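Local coordinates for protein putative fructosamine-3-kinase (Thermobifida fusca YX, PDB 3F7W) that probably phosphorylates fructosamines or related ketosamines, as a member of the fructosamine kinase family with a protein-kinase-like fold, though its own substrate is not established, at residues G64-L68 with P212-G216; L109-L114 with R219-L223; E118-A122 with N135-W141; P152-R156 with V168-E172. All blocks are in the same frame, centred on the assembly; numbering follows the deposited sequence.

In the fold
Contacts 1, 2 and 3 form a connected group, with contact 1 between the sheet-bearing N-terminal lobe and the helical C-terminal lobe. Its centre lies about 12 Å from that of contact 2, where Leu68 CG packs on the selenium SE of Met112 at 3.8 Å, and about 13 Å from that of contact 3, where Gly216 N and Gly121 O, 2.8 Å apart, probably share a hydrogen bond. Contact 4 stands apart within the C-terminal lobe, its centre 21 to 26 Å from the others. An unidentified ligand lies about 8 Å from the side chain of Leu65 and about 14 Å from that of Met112, so contact 1 lies closer to it than contact 2.

Contact 1 (G64-L68 with P212-G216); sequences GLDWL and PAAHG
The last turn of helix 57-68, with Leu68 N bonded to Gly64 O at 2.9 Å, lies against the largely extended segment 212-216 (Ala214 phi -74°, psi 140°; His215 -168°, 173°), which turns a corner at Gly216. No hydrogen bond joins the two; apolar packing and shape fit them together. Ala214 is the central bump: its CB reaches 3.8 Å from Gly64 CA, the CA atoms standing 5.0 Å apart, and sits in a hollow floored by glycine. A CB on Gly64 would come within 3.1 Å of that methyl. Leu68 (chi1 t, chi2 p) walls the hollow, its CD2 lying 4.1 Å from Ala214 CB and 4.0 Å from Pro212 CB. By chain order, between strands 41-46 and 79-83, helix 57-68 probably corresponds to helix C of protein kinases; 212-216 follows the strand pair 200-203/206-209, consistent with the start of the activation segment. Leu65 CD2 closes on Pro212 CG at 3.7 Å. Trp67 (chi1 t, chi2 78°) reaches along the segment, its ring edge beside Ala214 CB (CE3, 4.3 Å) and its CH2 3.5 Å from both His215 C and Gly216 N; Arg190 makes a cation-pi contact with this indole. His215 turns away, its ND1 bonding Ala213 O at 2.8 Å.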
loop_
_atom_site.group_PDB
_atom_site.type_symbol
_atom_site.label_atom_id
_atom_site.label_comp_id
_atom_site.label_asym_id
_atom_site.label_seq_id
_atom_site.Cartn_x
_atom_site.Cartn_y
_atom_site.Cartn_z
ATOM N N GLY A 64 -4.917 -9.223 -2.976
ATOM C CA GLY A 64 -3.667 -8.478 -3.079
ATOM C C GLY A 64 -2.578 -9.124 -2.239
ATOM O O GLY A 64 -1.457 -9.238 -2.688
ATOM N N LEU A 65 -2.928 -9.589 -1.041
ATOM C CA LEU A 65 -1.959 -10.298 -0.197
ATOM C C LEU A 65 -1.478 -11.594 -0.877
ATOM O O LEU A 65 -0.269 -11.898 -0.872
ATOM C CB LEU A 65 -2.547 -10.607 1.180
ATOM C CG LEU A 65 -2.681 -9.484 2.201
ATOM C CD1 LEU A 65 -3.595 -9.872 3.400
ATOM C CD2 LEU A 65 -1.300 -8.985 2.687
ATOM N N ASP A 66 -2.406 -12.337 -1.483
ATOM C CA ASP A 66 -2.055 -13.592 -2.141
ATOM C C ASP A 66 -1.128 -13.343 -3.306
ATOM O O ASP A 66 -0.158 -14.059 -3.526
ATOM C CB ASP A 66 -3.321 -14.332 -2.592
ATOM C CG ASP A 66 -3.022 -15.586 -3.402
ATOM O OD1 ASP A 66 -2.537 -16.558 -2.827
ATOM O OD2 ASP A 66 -3.301 -15.583 -4.605
ATOM N N TRP A 67 -1.451 -12.327 -4.082
ATOM C CA TRP A 67 -0.715 -12.014 -5.283
ATOM C C TRP A 67 0.657 -11.428 -4.974
ATOM O O TRP A 67 1.665 -11.770 -5.600
ATOM C CB TRP A 67 -1.571 -11.065 -6.115
ATOM C CG TRP A 67 -0.988 -10.627 -7.444
ATOM C CD1 TRP A 67 -0.944 -11.348 -8.608
ATOM C CD2 TRP A 67 -0.473 -9.325 -7.760
ATOM N NE1 TRP A 67 -0.373 -10.590 -9.616
ATOM C CE2 TRP A 67 -0.096 -9.340 -9.127
ATOM C CE3 TRP A 67 -0.299 -8.148 -7.023
ATOM C CZ2 TRP A 67 0.442 -8.215 -9.768
ATOM C CZ3 TRP A 67 0.248 -7.048 -7.650
ATOM C CH2 TRP A 67 0.591 -7.077 -9.009
ATOM N N LEU A 68 0.722 -10.544 -4.002
ATOM C CA LEU A 68 1.959 -9.902 -3.642
ATOM C C LEU A 68 2.920 -10.833 -2.920
ATOM O O LEU A 68 4.153 -10.627 -2.956
ATOM C CB LEU A 68 1.587 -8.678 -2.776
ATOM C CG LEU A 68 2.523 -7.542 -2.557
ATOM C CD1 LEU A 68 2.811 -6.811 -3.910
ATOM C CD2 LEU A 68 1.858 -6.639 -1.476
ATOM N N PRO A 212 -1.885 -3.775 2.368
ATOM C CA PRO A 212 -1.560 -3.410 0.997
ATOM C C PRO A 212 -2.740 -2.868 0.204
ATOM O O PRO A 212 -3.911 -3.182 0.490
ATOM C CB PRO A 212 -1.152 -4.758 0.363
ATOM C CG PRO A 212 -1.993 -5.746 1.069
ATOM C CD PRO A 212 -1.944 -5.244 2.523
ATOM N N ALA A 213 -2.423 -2.057 -0.809
ATOM C CA ALA A 213 -3.365 -1.660 -1.861
ATOM C C ALA A 213 -2.690 -2.152 -3.169
ATOM O O ALA A 213 -2.258 -1.386 -4.037
ATOM C CB ALA A 213 -3.601 -0.134 -1.855
ATOM N N ALA A 214 -2.556 -3.476 -3.269
ATOM C CA ALA A 214 -1.601 -4.093 -4.168
ATOM C C ALA A 214 -2.054 -4.000 -5.626
ATOM O O ALA A 214 -3.236 -4.166 -5.947
ATOM C CB ALA A 214 -1.316 -5.573 -3.772
ATOM N N HIS A 215 -1.091 -3.734 -6.510
ATOM C CA HIS A 215 -1.368 -3.728 -7.934
ATOM C C HIS A 215 -0.087 -3.702 -8.725
ATOM O O HIS A 215 1.007 -3.568 -8.146
ATOM C CB HIS A 215 -2.260 -2.520 -8.318
ATOM C CG HIS A 215 -1.684 -1.171 -7.968
ATOM N ND1 HIS A 215 -1.727 -0.667 -6.689
ATOM C CD2 HIS A 215 -1.078 -0.220 -8.721
ATOM C CE1 HIS A 215 -1.196 0.542 -6.665
ATOM N NE2 HIS A 215 -0.803 0.851 -7.885
ATOM N N GLY A 216 -0.231 -3.848 -10.045
ATOM C CA GLY A 216 0.856 -3.590 -10.982
ATOM C C GLY A 216 1.080 -2.100 -11.062
ATOM O O GLY A 216 0.178 -1.353 -11.442
#

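Contact 2 (L109-L114 with R219-L223); sequences LAAMHL and READL
A buried imidazole-carboxylate hydrogen bond links two helices within the C-terminal lobe: His113 NE2 donates to Asp222 OD2 at 2.8 Å, with an N-H...O angle of 160°. Segment 109-114 lies in the C-terminal part of helix 99-114, and 219-223 in the N-terminal part of helix 219-229. They run roughly antiparallel, their axes at 149° and 11.0 Å apart at closest approach. The CA atoms of His113 and Arg219 are 6.3 Å apart, those of Leu109 and Asp222 9.1 Å, so side chains bridge a gap that widens toward Leu109. His113 (chi1 m, chi2 165°) fills it. Arg219 CB covers one ring face, 3.5 Å from ND1; Leu223 CD1 meets the ring edge at CE1, 3.9 Å away, and lies 4.4 Å from Leu109 CD1. Selenomethionine Met112 (t, t, p) brings CE to 3.6 Å from Asp222 OD2. At the outer end Leu114 CD1 is 4.0 Å from Arg219 NH1, and the guanidinium is held by Glu186, the carbonyls of Ala245 and Pro246, and Tyr241 OH, which also bonds His113 ND1. Asp222 (chi1 m) bonds through OD2 to His192 N and through OD1 to Gly193 N, much as the helix F aspartate of protein kinases holds the catalytic-loop backbone. Together these bonds satisfy the buried carboxylate: the imidazole joins helix 219-229 to helix 99-114, the two peptide N-H groups join it to His192 and Gly193.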
loop_
_atom_site.group_PDB
_atom_site.type_symbol
_atom_site.label_atom_id
_atom_site.label_comp_id
_atom_site.label_asym_id
_atom_site.label_seq_id
_atom_site.Cartn_x
_atom_site.Cartn_y
_atom_site.Cartn_z
ATOM N N LEU A 109 12.009 -6.570 -0.591
ATOM C CA LEU A 109 11.209 -5.696 -1.450
ATOM C C LEU A 109 11.566 -5.810 -2.926
ATOM O O LEU A 109 10.688 -5.769 -3.783
ATOM C CB LEU A 109 11.371 -4.222 -1.018
ATOM C CG LEU A 109 10.605 -3.663 0.179
ATOM C CD1 LEU A 109 11.017 -2.157 0.339
ATOM C CD2 LEU A 109 9.089 -3.818 0.027
ATOM N N ALA A 110 12.860 -5.888 -3.234
ATOM C CA ALA A 110 13.301 -6.085 -4.601
ATOM C C ALA A 110 12.696 -7.365 -5.203
ATOM O O ALA A 110 12.220 -7.345 -6.327
ATOM C CB ALA A 110 14.872 -6.116 -4.683
ATOM N N ALA A 111 12.732 -8.474 -4.471
ATOM C CA ALA A 111 12.205 -9.744 -4.992
ATOM C C ALA A 111 10.679 -9.657 -5.183
ATOM O O ALA A 111 10.133 -10.174 -6.150
ATOM C CB ALA A 111 12.562 -10.900 -4.061
HETATM N N MSE A 112 10.025 -8.971 -4.249
HETATM C CA MSE A 112 8.584 -8.751 -4.290
HETATM C C MSE A 112 8.237 -7.987 -5.573
HETATM O O MSE A 112 7.408 -8.453 -6.354
HETATM C CB MSE A 112 8.081 -7.948 -3.077
HETATM C CG MSE A 112 6.583 -7.671 -3.092
HETATM SE SE MSE A 112 6.063 -6.672 -1.521
HETATM C CE MSE A 112 6.468 -4.929 -2.307
ATOM N N HIS A 113 8.879 -6.847 -5.787
ATOM C CA HIS A 113 8.630 -6.040 -6.988
ATOM C C HIS A 113 8.904 -6.798 -8.296
ATOM O O HIS A 113 8.112 -6.738 -9.245
ATOM C CB HIS A 113 9.487 -4.789 -6.976
ATOM C CG HIS A 113 9.049 -3.757 -5.984
ATOM N ND1 HIS A 113 9.854 -2.710 -5.609
ATOM C CD2 HIS A 113 7.880 -3.597 -5.318
ATOM C CE1 HIS A 113 9.196 -1.934 -4.769
ATOM N NE2 HIS A 113 8.008 -2.472 -4.541
ATOM N N LEU A 114 10.024 -7.506 -8.335
ATOM C CA LEU A 114 10.482 -8.169 -9.564
ATOM C C LEU A 114 9.751 -9.471 -9.907
ATOM O O LEU A 114 9.981 -10.048 -10.973
ATOM C CB LEU A 114 12.005 -8.349 -9.524
ATOM C CG LEU A 114 12.798 -7.157 -10.117
ATOM C CD1 LEU A 114 12.361 -5.781 -9.582
ATOM C CD2 LEU A 114 14.263 -7.348 -9.862
ATOM N N ARG A 219 7.607 0.435 -9.568
ATOM C CA ARG A 219 8.281 0.072 -8.311
ATOM C C ARG A 219 8.792 1.296 -7.538
ATOM O O ARG A 219 8.864 1.260 -6.328
ATOM C CB ARG A 219 9.404 -0.924 -8.561
ATOM C CG ARG A 219 10.555 -0.449 -9.440
ATOM C CD ARG A 219 11.190 -1.649 -10.192
ATOM N NE ARG A 219 12.436 -1.308 -10.888
ATOM C CZ ARG A 219 13.674 -1.536 -10.433
ATOM N NH1 ARG A 219 13.898 -2.083 -9.256
ATOM N NH2 ARG A 219 14.723 -1.177 -11.172
ATOM N N GLU A 220 9.132 2.381 -8.248
ATOM C CA GLU A 220 9.523 3.638 -7.600
ATOM C C GLU A 220 8.446 4.184 -6.661
ATOM O O GLU A 220 8.776 4.861 -5.709
ATOM C CB GLU A 220 9.975 4.686 -8.620
ATOM C CG GLU A 220 11.351 4.328 -9.283
ATOM C CD GLU A 220 11.791 5.285 -10.390
ATOM O OE1 GLU A 220 11.432 6.490 -10.365
ATOM O OE2 GLU A 220 12.530 4.826 -11.274
ATOM N N ALA A 221 7.166 3.855 -6.909
ATOM C CA ALA A 221 6.066 4.280 -6.049
ATOM C C ALA A 221 6.295 3.848 -4.613
ATOM O O ALA A 221 6.186 4.650 -3.690
ATOM C CB ALA A 221 4.698 3.739 -6.567
ATOM N N ASP A 222 6.612 2.576 -4.413
ATOM C CA ASP A 222 6.751 2.051 -3.038
ATOM C C ASP A 222 7.926 2.714 -2.322
ATOM O O ASP A 222 7.831 3.107 -1.165
ATOM C CB ASP A 222 6.943 0.518 -3.047
ATOM C CG ASP A 222 5.605 -0.281 -3.140
ATOM O OD1 ASP A 222 4.491 0.292 -3.092
ATOM O OD2 ASP A 222 5.698 -1.527 -3.268
ATOM N N LEU A 223 9.043 2.843 -3.027
ATOM C CA LEU A 223 10.232 3.472 -2.452
ATOM C C LEU A 223 9.997 4.954 -2.172
ATOM O O LEU A 223 10.527 5.494 -1.207
ATOM C CB LEU A 223 11.444 3.261 -3.360
ATOM C CG LEU A 223 12.238 1.959 -3.132
ATOM C CD1 LEU A 223 11.315 0.793 -2.879
ATOM C CD2 LEU A 223 13.149 1.687 -4.310
#

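Contact 3 (E118-A122 with N135-W141); sequences ESFGA and NTPRSTW
Three backbone hydrogen bonds hold together two segments that are irregular up to the start of helix 141-159. Ala122 N donates to Asn135 O (2.9 Å, 167°); Phe120 and Arg138 exchange a reciprocal pair, Phe120 N to Arg138 O at 3.0 Å and Arg138 N to Phe120 O at 3.1 Å, making one antiparallel hydrogen-bonded bridge with CA atoms 5.1 Å apart. Pro137 CA adds a CA-H...O contact to Phe120 O (3.2 Å). Gly121, at phi 95° and psi -152°, brings its CA to 3.3 Å from Asn135 O; a CB there would clash with that oxygen. Ser119 OG (chi1 p) bonds Phe120 O at 3.0 Å and touches Pro137 CB at 3.4 Å. Beyond this the Phe120 ring (chi1 m) lies along 139-141, its CE2 3.6 Å from Ser139 O, while Trp141 CB makes an off-centre CH-pi contact over one face, 4.1 Å from the centroid. Arg138 leads away to a salt bridge with Glu147. The isolated antiparallel bridge closes the base of the excursion carrying the hairpin 126-128/131-133, just before helix 141-159.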
loop_
_atom_site.group_PDB
_atom_site.type_symbol
_atom_site.label_atom_id
_atom_site.label_comp_id
_atom_site.label_asym_id
_atom_site.label_seq_id
_atom_site.Cartn_x
_atom_site.Cartn_y
_atom_site.Cartn_z
ATOM N N GLU A 118 1.623 -8.474 -15.350
ATOM C CA GLU A 118 1.271 -8.537 -16.753
ATOM C C GLU A 118 0.965 -7.133 -17.262
ATOM O O GLU A 118 1.283 -6.790 -18.389
ATOM C CB GLU A 118 0.059 -9.456 -16.941
ATOM C CG GLU A 118 0.105 -10.730 -16.058
ATOM C CD GLU A 118 -0.077 -12.020 -16.841
ATOM O OE1 GLU A 118 0.525 -12.151 -17.931
ATOM O OE2 GLU A 118 -0.805 -12.914 -16.353
ATOM N N SER A 119 0.375 -6.311 -16.394
ATOM C CA SER A 119 0.017 -4.945 -16.737
ATOM C C SER A 119 0.027 -4.091 -15.476
ATOM O O SER A 119 0.191 -4.602 -14.364
ATOM C CB SER A 119 -1.387 -4.941 -17.358
ATOM O OG SER A 119 -2.367 -5.165 -16.349
ATOM N N PHE A 120 -0.107 -2.786 -15.666
ATOM C CA PHE A 120 -0.429 -1.877 -14.584
ATOM C C PHE A 120 -1.875 -2.144 -14.161
ATOM O O PHE A 120 -2.685 -2.517 -14.982
ATOM C CB PHE A 120 -0.218 -0.447 -15.021
ATOM C CG PHE A 120 1.200 -0.163 -15.411
ATOM C CD1 PHE A 120 2.159 0.056 -14.432
ATOM C CD2 PHE A 120 1.586 -0.193 -16.752
ATOM C CE1 PHE A 120 3.486 0.275 -14.775
ATOM C CE2 PHE A 120 2.915 0.041 -17.110
ATOM C CZ PHE A 120 3.866 0.273 -16.123
ATOM N N GLY A 121 -2.171 -2.012 -12.868
ATOM C CA GLY A 121 -3.483 -2.288 -12.341
ATOM C C GLY A 121 -3.589 -3.707 -11.812
ATOM O O GLY A 121 -2.605 -4.299 -11.406
ATOM N N ALA A 122 -4.793 -4.263 -11.849
ATOM C CA ALA A 122 -5.059 -5.589 -11.283
ATOM C C ALA A 122 -6.377 -6.142 -11.814
ATOM O O ALA A 122 -7.137 -5.415 -12.446
ATOM C CB ALA A 122 -5.059 -5.571 -9.751
ATOM N N ASN A 135 -8.273 -0.052 -10.820
ATOM C CA ASN A 135 -7.304 -1.063 -11.162
ATOM C C ASN A 135 -7.407 -1.537 -12.604
ATOM O O ASN A 135 -6.718 -2.485 -12.982
ATOM C CB ASN A 135 -7.412 -2.252 -10.195
ATOM C CG ASN A 135 -6.613 -2.035 -8.926
ATOM O OD1 ASN A 135 -5.729 -1.173 -8.864
ATOM N ND2 ASN A 135 -6.886 -2.838 -7.925
ATOM N N THR A 136 -8.221 -0.861 -13.416
ATOM C CA THR A 136 -8.354 -1.197 -14.850
ATOM C C THR A 136 -6.978 -1.424 -15.445
ATOM O O THR A 136 -6.125 -0.539 -15.378
ATOM C CB THR A 136 -9.084 -0.107 -15.650
ATOM O OG1 THR A 136 -10.364 0.105 -15.075
ATOM C CG2 THR A 136 -9.272 -0.521 -17.129
ATOM N N PRO A 137 -6.737 -2.629 -15.983
ATOM C CA PRO A 137 -5.421 -2.898 -16.558
ATOM C C PRO A 137 -5.050 -1.951 -17.675
ATOM O O PRO A 137 -5.902 -1.634 -18.516
ATOM C CB PRO A 137 -5.550 -4.342 -17.062
ATOM C CG PRO A 137 -6.613 -4.946 -16.228
ATOM C CD PRO A 137 -7.587 -3.837 -15.967
ATOM N N ARG A 138 -3.798 -1.514 -17.675
ATOM C CA ARG A 138 -3.255 -0.590 -18.665
ATOM C C ARG A 138 -1.836 -1.014 -19.009
ATOM O O ARG A 138 -1.140 -1.621 -18.197
ATOM C CB ARG A 138 -3.235 0.854 -18.135
ATOM C CG ARG A 138 -4.538 1.374 -17.596
ATOM C CD ARG A 138 -5.596 1.490 -18.682
ATOM N NE ARG A 138 -5.245 2.469 -19.698
ATOM C CZ ARG A 138 -5.519 3.772 -19.634
ATOM N NH1 ARG A 138 -6.119 4.297 -18.578
ATOM N NH2 ARG A 138 -5.166 4.560 -20.621
ATOM N N SER A 139 -1.398 -0.677 -20.212
ATOM C CA SER A 139 -0.129 -1.172 -20.704
ATOM C C SER A 139 1.029 -0.186 -20.506
ATOM O O SER A 139 2.181 -0.579 -20.592
ATOM C CB SER A 139 -0.274 -1.522 -22.194
ATOM O OG SER A 139 -0.709 -0.383 -22.921
ATOM N N THR A 140 0.729 1.093 -20.289
ATOM C CA THR A 140 1.750 2.138 -20.193
ATOM C C THR A 140 1.556 2.956 -18.911
ATOM O O THR A 140 0.428 3.246 -18.510
ATOM C CB THR A 140 1.710 3.063 -21.433
ATOM O OG1 THR A 140 0.415 3.662 -21.556
ATOM C CG2 THR A 140 2.014 2.270 -22.700
ATOM N N TRP A 141 2.658 3.321 -18.261
ATOM C CA TRP A 141 2.563 3.963 -16.957
ATOM C C TRP A 141 1.999 5.403 -16.954
ATOM O O TRP A 141 1.143 5.715 -16.117
ATOM C CB TRP A 141 3.899 3.872 -16.198
ATOM C CG TRP A 141 3.786 4.428 -14.816
ATOM C CD1 TRP A 141 3.251 3.827 -13.744
ATOM C CD2 TRP A 141 4.176 5.733 -14.401
ATOM N NE1 TRP A 141 3.277 4.670 -12.655
ATOM C CE2 TRP A 141 3.852 5.848 -13.033
ATOM C CE3 TRP A 141 4.775 6.813 -15.049
ATOM C CZ2 TRP A 141 4.096 6.996 -12.306
ATOM C CZ3 TRP A 141 5.013 7.965 -14.323
ATOM C CH2 TRP A 141 4.681 8.038 -12.951
#

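Contact 4 (P152-R156 with V168-E172); sequences PYLRR and VRLVE
Both segments are helical and run nearly antiparallel, their axes at 168° and 11.0 Å apart at closest approach. Segment 152-156 belongs to helix 141-159, which is kinked at Pro152 and Tyr153, whose nitrogens lack a bond to the preceding turn; Arg156 N bonds Pro152 O at 3.1 Å. Segment 168-172 lies within helix 165-176, where Glu172 N bonds Val168 O at 2.9 Å. The backbones come closest at Leu154 and Val168, with CA atoms 6.8 Å apart. Leu154 (chi1 t, chi2 p) points across the interface: its CD1 is 4.1 Å from Val168 CA, and its CD2 sits 4.1 Å from Val168 CG1, 3.8 Å from Val171 CG1 and 4.3 Å from Glu172 CG. One leucine thus fills the groove formed by residues one turn apart on the partner helix. At the exposed margin Arg155 (m, m, t) swings across to Glu172 (m, t). The oxygen OE2 of Glu172 accepts from Arg155 NH2 at 2.8 Å and from NH1 at 3.2 Å, a salt bridge on the solvent side of the apolar contacts; Val168 CG1 lies 3.4 Å from Arg155 NH1 at the guanidinium edge. The pair forms an antiparallel helical hairpin in the C-terminal lobe: Leu154 also meets Leu264 of helix 251-270, Leu170 packs on helix 275-286, and Tyr153 reaches strand 131-133.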
loop_
_atom_site.group_PDB
_atom_site.type_symbol
_atom_site.label_atom_id
_atom_site.label_comp_id
_atom_site.label_asym_id
_atom_site.label_seq_id
_atom_site.Cartn_x
_atom_site.Cartn_y
_atom_site.Cartn_z
ATOM N N PRO A 152 -8.547 11.131 -10.581
ATOM C CA PRO A 152 -9.716 10.889 -9.729
ATOM C C PRO A 152 -9.646 11.564 -8.340
ATOM O O PRO A 152 -10.646 12.135 -7.888
ATOM C CB PRO A 152 -9.802 9.349 -9.669
ATOM C CG PRO A 152 -9.082 8.881 -10.866
ATOM C CD PRO A 152 -7.963 9.876 -11.077
ATOM N N TYR A 153 -8.471 11.558 -7.707
ATOM C CA TYR A 153 -8.300 12.123 -6.358
ATOM C C TYR A 153 -8.163 13.645 -6.427
ATOM O O TYR A 153 -8.597 14.346 -5.530
ATOM C CB TYR A 153 -7.077 11.489 -5.658
ATOM C CG TYR A 153 -7.206 9.985 -5.710
ATOM C CD1 TYR A 153 -8.176 9.344 -4.940
ATOM C CD2 TYR A 153 -6.464 9.220 -6.595
ATOM C CE1 TYR A 153 -8.367 7.966 -5.017
ATOM C CE2 TYR A 153 -6.639 7.822 -6.681
ATOM C CZ TYR A 153 -7.614 7.219 -5.891
ATOM O OH TYR A 153 -7.860 5.875 -5.960
ATOM N N LEU A 154 -7.543 14.137 -7.490
ATOM C CA LEU A 154 -7.485 15.586 -7.741
ATOM C C LEU A 154 -8.892 16.195 -7.858
ATOM O O LEU A 154 -9.204 17.207 -7.210
ATOM C CB LEU A 154 -6.662 15.878 -8.997
ATOM C CG LEU A 154 -6.429 17.355 -9.364
ATOM C CD1 LEU A 154 -5.552 18.012 -8.271
ATOM C CD2 LEU A 154 -5.743 17.441 -10.743
ATOM N N ARG A 155 -9.742 15.568 -8.671
ATOM C CA ARG A 155 -11.112 16.037 -8.852
ATOM C C ARG A 155 -11.907 15.937 -7.558
ATOM O O ARG A 155 -12.661 16.844 -7.218
ATOM C CB ARG A 155 -11.834 15.260 -9.962
ATOM C CG ARG A 155 -11.152 15.307 -11.333
ATOM C CD ARG A 155 -11.190 16.686 -11.968
ATOM N NE ARG A 155 -10.406 16.708 -13.206
ATOM C CZ ARG A 155 -9.435 17.569 -13.497
ATOM N NH1 ARG A 155 -9.099 18.540 -12.663
ATOM N NH2 ARG A 155 -8.808 17.467 -14.665
ATOM N N ARG A 156 -11.724 14.844 -6.826
ATOM C CA ARG A 156 -12.435 14.660 -5.569
ATOM C C ARG A 156 -12.052 15.744 -4.548
ATOM O O ARG A 156 -12.922 16.331 -3.916
ATOM C CB ARG A 156 -12.155 13.274 -4.993
ATOM C CG ARG A 156 -12.991 12.977 -3.796
ATOM C CD ARG A 156 -12.652 11.636 -3.202
ATOM N NE ARG A 156 -13.417 11.472 -1.981
ATOM C CZ ARG A 156 -14.677 11.046 -1.932
ATOM N NH1 ARG A 156 -15.331 10.730 -3.041
ATOM N NH2 ARG A 156 -15.288 10.943 -0.758
ATOM N N VAL A 168 -5.206 22.784 -8.665
ATOM C CA VAL A 168 -5.577 21.851 -9.732
ATOM C C VAL A 168 -4.792 22.116 -11.011
ATOM O O VAL A 168 -4.269 21.196 -11.619
ATOM C CB VAL A 168 -7.090 21.921 -10.032
ATOM C CG1 VAL A 168 -7.434 21.144 -11.324
ATOM C CG2 VAL A 168 -7.886 21.388 -8.825
ATOM N N ARG A 169 -4.702 23.381 -11.411
ATOM C CA ARG A 169 -3.903 23.737 -12.579
ATOM C C ARG A 169 -2.430 23.355 -12.426
ATOM O O ARG A 169 -1.814 22.882 -13.391
ATOM C CB ARG A 169 -4.062 25.208 -12.905
ATOM C CG ARG A 169 -5.305 25.478 -13.757
ATOM C CD ARG A 169 -5.338 26.908 -14.334
ATOM N NE ARG A 169 -5.350 27.935 -13.289
ATOM C CZ ARG A 169 -6.434 28.370 -12.639
ATOM N NH1 ARG A 169 -7.648 27.880 -12.906
ATOM N NH2 ARG A 169 -6.297 29.306 -11.707
ATOM N N LEU A 170 -1.882 23.534 -11.220
ATOM C CA LEU A 170 -0.500 23.136 -10.928
ATOM C C LEU A 170 -0.303 21.635 -11.129
ATOM O O LEU A 170 0.663 21.202 -11.773
ATOM C CB LEU A 170 -0.097 23.540 -9.496
ATOM C CG LEU A 170 1.189 22.906 -8.950
ATOM C CD1 LEU A 170 2.402 23.198 -9.872
ATOM C CD2 LEU A 170 1.455 23.339 -7.503
ATOM N N VAL A 171 -1.215 20.821 -10.601
ATOM C CA VAL A 171 -1.084 19.374 -10.787
ATOM C C VAL A 171 -1.281 19.014 -12.266
ATOM O O VAL A 171 -0.629 18.109 -12.788
ATOM C CB VAL A 171 -2.034 18.559 -9.861
ATOM C CG1 VAL A 171 -1.965 17.040 -10.197
ATOM C CG2 VAL A 171 -1.673 18.810 -8.407
ATOM N N GLU A 172 -2.160 19.733 -12.944
ATOM C CA GLU A 172 -2.391 19.483 -14.373
ATOM C C GLU A 172 -1.164 19.801 -15.239
ATOM O O GLU A 172 -0.964 19.163 -16.264
ATOM C CB GLU A 172 -3.611 20.266 -14.859
ATOM C CG GLU A 172 -4.906 19.653 -14.374
ATOM C CD GLU A 172 -6.142 20.433 -14.762
ATOM O OE1 GLU A 172 -6.063 21.668 -14.918
ATOM O OE2 GLU A 172 -7.213 19.797 -14.882
#